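Local structure of PrgB (Enterococcus faecalis, 6EVU) at residues 44-49 with 108-113; 100-105 with 147-152; 131-136 with 154-159. The protein promotes aggregation, biofilm formation and conjugation through DNA binding and compaction, this chain being the adhesin domain of the antigen I/II family protein. All coordinates share one frame; numbering follows the deposited sequence.

From the N terminus, strand 42-47 is paired by residues 108-113, so contact 1 closes a loop of 58 intervening residues. Inside that loop lies strand 99-104, whose partner, residues 147-152, comes only later; contact 2 therefore crosses contact 1. Contact 3, between 131-136 and 154-159, opens after contact 1 has closed and in turn crosses contact 2. Contact 1 pairs strands of one antiparallel sheet and contact 2 pairs strands of a second, while contact 3 joins the two. Ile46, Val110 and Val112 of contact 1 pack on Tyr100, Leu104 and Phe149 of contact 2, and the Phe149 ring also meets Tyr133 of contact 3.

Contact 1: residues 44-49 with 108-113; sequences SSIKGG and KPVTVT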
loop_
_atom_site.group_PDB
_atom_site.type_symbol
_atom_site.label_atom_id
_atom_site.label_comp_id
_atom_site.label_asym_id
_atom_site.label_seq_id
_atom_site.Cartn_x
_atom_site.Cartn_y
_atom_site.Cartn_z
ATOM N N SER A 44 12.596 10.700 10.951
ATOM C CA SER A 44 13.570 10.959 12.015
ATOM C C SER A 44 14.325 9.719 12.458
ATOM O O SER A 44 15.475 9.842 12.911
ATOM C CB SER A 44 12.895 11.552 13.248
ATOM O OG SER A 44 11.822 10.713 13.637
ATOM N N SER A 45 13.723 8.531 12.324
ATOM C CA SER A 45 14.435 7.305 12.651
ATOM C C SER A 45 13.720 6.125 12.018
ATOM O O SER A 45 12.513 6.158 11.745
ATOM C CB SER A 45 14.541 7.085 14.159
ATOM O OG SER A 45 13.254 6.839 14.691
ATOM N N ILE A 46 14.492 5.057 11.832
ATOM C CA ILE A 46 13.975 3.769 11.402
ATOM C C ILE A 46 14.561 2.723 12.320
ATOM O O ILE A 46 15.794 2.597 12.390
ATOM C CB ILE A 46 14.361 3.441 9.951
ATOM C CG1 ILE A 46 13.878 4.573 9.022
ATOM C CG2 ILE A 46 13.815 2.072 9.530
ATOM C CD1 ILE A 46 14.283 4.401 7.538
ATOM N N LYS A 47 13.698 1.954 12.984
ATOM C CA LYS A 47 14.163 1.029 14.016
ATOM C C LYS A 47 13.603 -0.349 13.756
ATOM O O LYS A 47 12.459 -0.508 13.285
ATOM C CB LYS A 47 13.763 1.480 15.448
ATOM C CG LYS A 47 14.450 2.730 15.905
ATOM C CD LYS A 47 15.800 2.404 16.508
ATOM C CE LYS A 47 16.478 3.653 17.039
ATOM N NZ LYS A 47 16.915 4.569 15.937
ATOM N N GLY A 48 14.413 -1.399 14.050
ATOM C CA GLY A 48 13.925 -2.753 13.927
ATOM C C GLY A 48 14.342 -3.490 12.680
ATOM O O GLY A 48 14.092 -4.703 12.594
ATOM N N GLY A 49 14.911 -2.819 11.682
ATOM C CA GLY A 49 15.255 -3.491 10.437
ATOM C C GLY A 49 16.709 -3.301 10.066
ATOM O O GLY A 49 17.328 -2.283 10.378
ATOM N N LYS A 108 10.036 -9.326 12.476
ATOM C CA LYS A 108 10.879 -8.186 12.838
ATOM C C LYS A 108 10.216 -6.908 12.310
ATOM O O LYS A 108 10.587 -6.410 11.235
ATOM C CB LYS A 108 12.277 -8.366 12.255
ATOM C CG LYS A 108 12.987 -9.593 12.875
ATOM C CD LYS A 108 14.160 -10.068 12.074
ATOM C CE LYS A 108 14.698 -11.392 12.706
ATOM N NZ LYS A 108 15.581 -12.204 11.747
ATOM N N PRO A 109 9.230 -6.365 13.040
ATOM C CA PRO A 109 8.537 -5.147 12.590
ATOM C C PRO A 109 9.487 -3.962 12.589
ATOM O O PRO A 109 10.365 -3.857 13.440
ATOM C CB PRO A 109 7.406 -4.957 13.613
ATOM C CG PRO A 109 7.780 -5.853 14.779
ATOM C CD PRO A 109 8.684 -6.929 14.295
ATOM N N VAL A 110 9.352 -3.115 11.568
ATOM C CA VAL A 110 10.237 -1.971 11.377
ATOM C C VAL A 110 9.410 -0.723 11.619
ATOM O O VAL A 110 8.355 -0.522 10.990
ATOM C CB VAL A 110 10.829 -1.987 9.962
ATOM C CG1 VAL A 110 11.580 -0.685 9.720
ATOM C CG2 VAL A 110 11.704 -3.254 9.852
ATOM N N THR A 111 9.846 0.115 12.545
ATOM C CA THR A 111 9.079 1.335 12.850
ATOM C C THR A 111 9.753 2.510 12.161
ATOM O O THR A 111 10.908 2.827 12.470
ATOM C CB THR A 111 9.002 1.569 14.366
ATOM O OG1 THR A 111 8.402 0.423 15.020
ATOM C CG2 THR A 111 8.242 2.863 14.724
ATOM N N VAL A 112 9.014 3.175 11.247
ATOM C CA VAL A 112 9.464 4.393 10.568
ATOM C C VAL A 112 8.768 5.578 11.230
ATOM O O VAL A 112 7.544 5.685 11.192
ATOM C CB VAL A 112 9.111 4.326 9.068
ATOM C CG1 VAL A 112 9.542 5.636 8.331
ATOM C CG2 VAL A 112 9.655 3.046 8.415
ATOM N N THR A 113 9.529 6.493 11.808
ATOM C CA THR A 113 8.946 7.654 12.470
ATOM C C THR A 113 9.092 8.893 11.590
ATOM O O THR A 113 10.180 9.197 11.111
ATOM C CB THR A 113 9.637 7.877 13.813
ATOM O OG1 THR A 113 9.437 6.713 14.641
ATOM C CG2 THR A 113 9.057 9.088 14.513
HETATM O O HOH W 1 11.367 4.781 14.465
HETATM O O HOH W 2 12.199 -5.699 14.456
#
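Thr111 O is gripped by two donors: Lys47 N at 3.0 Å and water 1 at 2.8 Å. The hydrogen on Ile46 CA also points at this oxygen. In return Thr111 N donates to Lys47 O, lying in the plane of that carbonyl, which makes Lys47 and Thr111 a hydrogen-bonded antiparallel pair. On the face carrying Ser45, Lys47, Thr111 and Thr113, water 1 extends the grip to side chains, bridging Ser45 OG and Thr113 OG1 (2.7 Å from the latter). At this end of the pairing Thr113 N bonds straight to Ser45 O, whereas Thr113 O is taken by Ser44 N at 2.8 Å, and Ser45 N, although buried, has no partner. The face carrying Ile46 and Val112 is apolar, and Val110 joins it through its contacts. The side chains of Ile46 and Val110 cross obliquely and touch at Ile46 CG2 and Val110 CG1, 3.6 Å apart; CG1 of the valine is anti to its backbone N (chi1 172°). Val110 CG2 packs on Gly49 CA. Beyond the strand the chain turns off through Gly48, whose phi of 101° suits glycine, and water 2 spans Gly48 O and Pro109 O. Ile46 continues inward onto Tyr100 and Val102, and Val110 onto Leu104 and Phe149. One polar, hydrated face and one apolar face laid against a second sheet are typical of a β-sandwich, consistent with the lectin-like fold of GbpC and antigen I/II domains.

Contact 2: residues 100-105 with 147-152; sequences YAVLLE and AVFSND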
loop_
_atom_site.group_PDB
_atom_site.type_symbol
_atom_site.label_atom_id
_atom_site.label_comp_id
_atom_site.label_asym_id
_atom_site.label_seq_id
_atom_site.Cartn_x
_atom_site.Cartn_y
_atom_site.Cartn_z
ATOM N N TYR A 100 15.005 5.734 2.283
ATOM C CA TYR A 100 15.974 4.811 2.886
ATOM C C TYR A 100 15.635 3.373 2.559
ATOM O O TYR A 100 14.474 2.968 2.694
ATOM C CB TYR A 100 16.009 4.955 4.424
ATOM C CG TYR A 100 16.246 6.388 4.792
ATOM C CD1 TYR A 100 17.517 6.871 4.910
ATOM C CD2 TYR A 100 15.182 7.253 4.947
ATOM C CE1 TYR A 100 17.750 8.235 5.199
ATOM C CE2 TYR A 100 15.382 8.614 5.231
ATOM C CZ TYR A 100 16.648 9.082 5.359
ATOM O OH TYR A 100 16.818 10.452 5.621
ATOM N N ALA A 101 16.661 2.566 2.198
ATOM C CA ALA A 101 16.464 1.163 1.837
ATOM C C ALA A 101 16.624 0.275 3.075
ATOM O O ALA A 101 17.614 0.389 3.808
ATOM C CB ALA A 101 17.459 0.720 0.750
ATOM N N VAL A 102 15.674 -0.627 3.296
ATOM C CA VAL A 102 15.625 -1.410 4.535
ATOM C C VAL A 102 15.208 -2.834 4.192
ATOM O O VAL A 102 14.380 -3.041 3.299
ATOM C CB VAL A 102 14.630 -0.787 5.546
ATOM C CG1 VAL A 102 14.515 -1.639 6.825
ATOM C CG2 VAL A 102 15.028 0.654 5.867
ATOM N N LEU A 103 15.776 -3.839 4.903
ATOM C CA LEU A 103 15.335 -5.218 4.654
ATOM C C LEU A 103 14.206 -5.537 5.626
ATOM O O LEU A 103 14.374 -5.338 6.842
ATOM C CB LEU A 103 16.484 -6.216 4.876
ATOM C CG LEU A 103 16.099 -7.656 4.472
ATOM C CD1 LEU A 103 16.240 -7.848 2.988
ATOM C CD2 LEU A 103 17.129 -8.635 5.107
ATOM N N LEU A 104 13.063 -6.043 5.122
ATOM C CA LEU A 104 11.984 -6.521 5.998
ATOM C C LEU A 104 12.072 -8.032 6.134
ATOM O O LEU A 104 12.223 -8.758 5.139
ATOM C CB LEU A 104 10.579 -6.169 5.479
ATOM C CG LEU A 104 10.343 -4.667 5.230
ATOM C CD1 LEU A 104 8.904 -4.554 4.697
ATOM C CD2 LEU A 104 10.493 -3.940 6.513
ATOM N N GLU A 105 11.980 -8.514 7.382
ATOM C CA GLU A 105 12.124 -9.933 7.654
ATOM C C GLU A 105 10.949 -10.370 8.507
ATOM O O GLU A 105 10.392 -9.579 9.272
ATOM C CB GLU A 105 13.453 -10.229 8.398
ATOM C CG GLU A 105 14.682 -9.820 7.549
ATOM C CD GLU A 105 15.956 -10.100 8.305
ATOM O OE1 GLU A 105 16.530 -9.182 8.952
ATOM O OE2 GLU A 105 16.354 -11.275 8.293
ATOM N N ALA A 147 12.474 -2.760 1.150
ATOM C CA ALA A 147 11.621 -1.597 1.281
ATOM C C ALA A 147 12.455 -0.365 1.047
ATOM O O ALA A 147 13.611 -0.274 1.480
ATOM C CB ALA A 147 10.973 -1.519 2.659
ATOM N N VAL A 148 11.844 0.625 0.405
ATOM C CA VAL A 148 12.395 1.961 0.414
ATOM C C VAL A 148 11.309 2.830 1.016
ATOM O O VAL A 148 10.199 2.911 0.467
ATOM C CB VAL A 148 12.827 2.456 -0.966
ATOM C CG1 VAL A 148 13.413 3.829 -0.839
ATOM C CG2 VAL A 148 13.939 1.529 -1.572
ATOM N N PHE A 149 11.636 3.483 2.130
ATOM C CA PHE A 149 10.697 4.367 2.836
ATOM C C PHE A 149 11.012 5.793 2.454
ATOM O O PHE A 149 12.143 6.252 2.614
ATOM C CB PHE A 149 10.778 4.182 4.335
ATOM C CG PHE A 149 10.505 2.759 4.754
ATOM C CD1 PHE A 149 9.273 2.184 4.434
ATOM C CD2 PHE A 149 11.462 1.983 5.450
ATOM C CE1 PHE A 149 8.966 0.850 4.802
ATOM C CE2 PHE A 149 11.122 0.662 5.824
ATOM C CZ PHE A 149 9.886 0.098 5.520
ATOM N N SER A 150 9.999 6.507 1.988
ATOM C CA SER A 150 10.187 7.881 1.522
ATOM C C SER A 150 10.159 8.887 2.663
ATOM O O SER A 150 9.386 8.758 3.613
ATOM C CB SER A 150 9.095 8.209 0.499
ATOM O OG SER A 150 9.112 9.613 0.201
ATOM N N ASN A 151 10.991 9.930 2.563
ATOM C CA ASN A 151 10.903 11.028 3.515
ATOM C C ASN A 151 9.576 11.785 3.402
ATOM O O ASN A 151 9.281 12.578 4.291
ATOM C CB ASN A 151 12.119 11.992 3.321
ATOM C CG ASN A 151 13.339 11.576 4.175
ATOM O OD1 ASN A 151 13.229 11.351 5.385
ATOM N ND2 ASN A 151 14.501 11.482 3.540
ATOM N N ASP A 152 8.816 11.587 2.307
ATOM C CA ASP A 152 7.461 12.106 2.159
ATOM C C ASP A 152 6.487 11.030 2.650
ATOM O O ASP A 152 6.361 9.985 1.996
ATOM C CB ASP A 152 7.209 12.460 0.685
ATOM C CG ASP A 152 5.876 13.155 0.439
ATOM O OD1 ASP A 152 4.946 12.989 1.238
ATOM O OD2 ASP A 152 5.730 13.870 -0.594
HETATM O O HOH W 3 15.450 12.073 7.210
#
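Tyr100-Val102 and Ala147-Phe149 form a buried antiparallel backbone pairing in the sheet that faces strands 42-47 and 110-115. Tyr100 and Phe149 exchange two N-H···O bonds of 2.9 Å, Val102 and Ala147 exchange two more, and Ala101 opposite Val148 is the non-hydrogen-bonded pair between them. The strand axes make an angle of 139°, a pronounced twist. On the face carrying Tyr100, Val102 and Phe149, the side chains of Phe149 and Val102 cross at about a right angle, Phe149 CE2 3.8 Å from Val102 CB; CG2 of this valine, beside its backbone N, meets CD2 of the ring. Leu104 CD2 approaches the ring edge at CZ. Farther along, Asn151 ND2 donates to Tyr100 OH at 3.3 Å, a nearly straight bond in the amide plane, while Asn151 OD1 lies in the plane of the tyrosine ring at its edge; amide and ring stand 90° apart. The same amide is held by Ile43 N and Asn97 O, and Phe84 stacks on the tyrosine ring. Beyond the end of the pairing the tyrosine hydroxyl thus both accepts, from a fixed amide, and donates, to water 3 (2.7 Å from Tyr100 OH), which itself donates to Asn151 OD1.

Contact 3: residues 131-136 with 154-159; sequences FVYELQ and IITAFI
Tyr133 reaches Thr156, Ala157 and Ile159 with one side of its ring and its hydroxyl. Tyr133 OH lies 3.3 Å from Thr156 CG2, CE2 touches Ala157 CB at 3.8 Å, and CD2 meets Ile159 CD1 at 4.1 Å, so the three residues follow the tyrosine from its tip back toward its base. Thr156 CG2 also meets Phe131 CE2 at 3.9 Å, its side chain crossing those of both aromatics at about a right angle. The polar link is indirect: water 4 binds Tyr133 OH at 2.8 Å and donates to Thr156 O. Strand 124-137 belongs to one sheet and strand 157-160 to the other; Thr156 is in the loop just before the latter, and these side chains meet between the two layers, consistent with a β-sandwich. Around this first shell, the Phe149 ring meets that of Tyr133 with planes at about 35°, and Tyr114 packs edge-to-face with Phe131. On Thr156, OG1 stands beside the backbone N (chi1 -35°) and bonds with Pro153 O and Phe304 N; CG2, on the other branch, is the atom that meets the two aromatics. Farther out, backbone bonds from Tyr133 to Val110 and from Phe131 to Val112 hold one edge of strand 124-137, and Val132 and Glu134 bond to Thr174 and Arg172 of strand 169-179.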
loop_
_atom_site.group_PDB
_atom_site.type_symbol
_atom_site.label_atom_id
_atom_site.label_comp_id
_atom_site.label_asym_id
_atom_site.label_seq_id
_atom_site.Cartn_x
_atom_site.Cartn_y
_atom_site.Cartn_z
ATOM N N PHE A 131 4.904 4.686 11.356
ATOM C CA PHE A 131 4.416 3.675 10.416
ATOM C C PHE A 131 5.182 2.386 10.699
ATOM O O PHE A 131 6.391 2.348 10.499
ATOM C CB PHE A 131 4.712 4.154 8.995
ATOM C CG PHE A 131 3.778 5.236 8.489
ATOM C CD1 PHE A 131 3.563 6.429 9.185
ATOM C CD2 PHE A 131 3.095 5.012 7.289
ATOM C CE1 PHE A 131 2.654 7.395 8.675
ATOM C CE2 PHE A 131 2.170 5.976 6.805
ATOM C CZ PHE A 131 2.009 7.151 7.485
ATOM N N VAL A 132 4.498 1.338 11.153
ATOM C CA VAL A 132 5.131 0.061 11.479
ATOM C C VAL A 132 4.805 -0.944 10.401
ATOM O O VAL A 132 3.632 -1.268 10.152
ATOM C CB VAL A 132 4.674 -0.458 12.844
ATOM C CG1 VAL A 132 5.328 -1.833 13.128
ATOM C CG2 VAL A 132 4.990 0.629 13.904
ATOM N N TYR A 133 5.861 -1.422 9.738
ATOM C CA TYR A 133 5.785 -2.392 8.642
ATOM C C TYR A 133 6.252 -3.749 9.129
ATOM O O TYR A 133 7.300 -3.844 9.739
ATOM C CB TYR A 133 6.713 -1.956 7.516
ATOM C CG TYR A 133 6.308 -0.640 6.918
ATOM C CD1 TYR A 133 6.794 0.589 7.422
ATOM C CD2 TYR A 133 5.489 -0.629 5.769
ATOM C CE1 TYR A 133 6.429 1.813 6.781
ATOM C CE2 TYR A 133 5.127 0.579 5.187
ATOM C CZ TYR A 133 5.608 1.753 5.693
ATOM O OH TYR A 133 5.315 2.981 5.167
ATOM N N GLU A 134 5.468 -4.791 8.832
ATOM C CA GLU A 134 5.866 -6.127 9.201
ATOM C C GLU A 134 5.621 -7.037 8.021
ATOM O O GLU A 134 4.479 -7.177 7.572
ATOM C CB GLU A 134 5.114 -6.614 10.451
ATOM C CG GLU A 134 5.707 -7.907 10.914
ATOM C CD GLU A 134 5.222 -8.350 12.277
ATOM O OE1 GLU A 134 4.555 -7.565 13.035
ATOM O OE2 GLU A 134 5.534 -9.539 12.605
ATOM N N LEU A 135 6.685 -7.697 7.557
ATOM C CA LEU A 135 6.536 -8.740 6.549
ATOM C C LEU A 135 5.534 -9.801 6.999
ATOM O O LEU A 135 5.585 -10.312 8.133
ATOM C CB LEU A 135 7.898 -9.390 6.241
ATOM C CG LEU A 135 7.992 -10.476 5.147
ATOM C CD1 LEU A 135 9.436 -10.467 4.623
ATOM C CD2 LEU A 135 7.679 -11.941 5.688
ATOM N N GLN A 136 4.646 -10.165 6.059
ATOM C CA GLN A 136 3.751 -11.303 6.205
ATOM C C GLN A 136 3.911 -12.400 5.152
ATOM O O GLN A 136 3.732 -13.588 5.484
ATOM C CB GLN A 136 2.304 -10.800 6.215
ATOM C CG GLN A 136 2.066 -9.984 7.493
ATOM C CD GLN A 136 0.618 -9.639 7.637
ATOM O OE1 GLN A 136 0.049 -9.066 6.735
ATOM N NE2 GLN A 136 0.015 -9.995 8.772
ATOM N N ILE A 154 3.424 10.815 2.425
ATOM C CA ILE A 154 2.344 10.655 1.457
ATOM C C ILE A 154 2.789 9.870 0.233
ATOM O O ILE A 154 1.937 9.378 -0.516
ATOM C CB ILE A 154 1.812 12.043 1.052
ATOM C CG1 ILE A 154 1.470 12.842 2.309
ATOM C CG2 ILE A 154 0.620 11.924 0.140
ATOM C CD1 ILE A 154 0.421 12.165 3.206
ATOM N N ILE A 155 4.095 9.741 0.011
ATOM C CA ILE A 155 4.613 8.761 -0.939
ATOM C C ILE A 155 4.792 7.398 -0.273
ATOM O O ILE A 155 4.477 6.341 -0.861
ATOM C CB ILE A 155 5.940 9.307 -1.499
ATOM C CG1 ILE A 155 5.690 10.549 -2.376
ATOM C CG2 ILE A 155 6.746 8.230 -2.277
ATOM C CD1 ILE A 155 6.964 11.234 -2.849
ATOM N N THR A 156 5.237 7.426 0.976
ATOM C CA THR A 156 5.219 6.292 1.905
ATOM C C THR A 156 6.258 5.182 1.638
ATOM O O THR A 156 7.348 5.241 2.188
ATOM C CB THR A 156 3.779 5.705 1.967
ATOM O OG1 THR A 156 2.852 6.831 1.840
ATOM C CG2 THR A 156 3.466 4.999 3.286
ATOM N N ALA A 157 5.929 4.172 0.865
ATOM C CA ALA A 157 6.784 2.986 0.800
ATOM C C ALA A 157 6.788 2.367 -0.587
ATOM O O ALA A 157 5.750 2.282 -1.240
ATOM C CB ALA A 157 6.325 1.918 1.783
ATOM N N PHE A 158 7.939 1.826 -0.982
ATOM C CA PHE A 158 8.034 0.922 -2.127
ATOM C C PHE A 158 8.555 -0.389 -1.599
ATOM O O PHE A 158 9.539 -0.392 -0.861
ATOM C CB PHE A 158 8.992 1.473 -3.191
ATOM C CG PHE A 158 8.520 2.761 -3.841
ATOM C CD1 PHE A 158 8.653 3.962 -3.158
ATOM C CD2 PHE A 158 7.974 2.777 -5.147
ATOM C CE1 PHE A 158 8.241 5.201 -3.775
ATOM C CE2 PHE A 158 7.523 4.003 -5.738
ATOM C CZ PHE A 158 7.665 5.180 -5.052
ATOM N N ILE A 159 7.885 -1.501 -1.915
ATOM C CA ILE A 159 8.240 -2.779 -1.294
ATOM C C ILE A 159 8.323 -3.844 -2.371
ATOM O O ILE A 159 7.445 -3.949 -3.242
ATOM C CB ILE A 159 7.208 -3.145 -0.186
ATOM C CG1 ILE A 159 7.394 -2.152 1.020
ATOM C CG2 ILE A 159 7.337 -4.664 0.278
ATOM C CD1 ILE A 159 6.413 -2.257 2.100
HETATM O O HOH W 4 7.206 4.983 5.001
#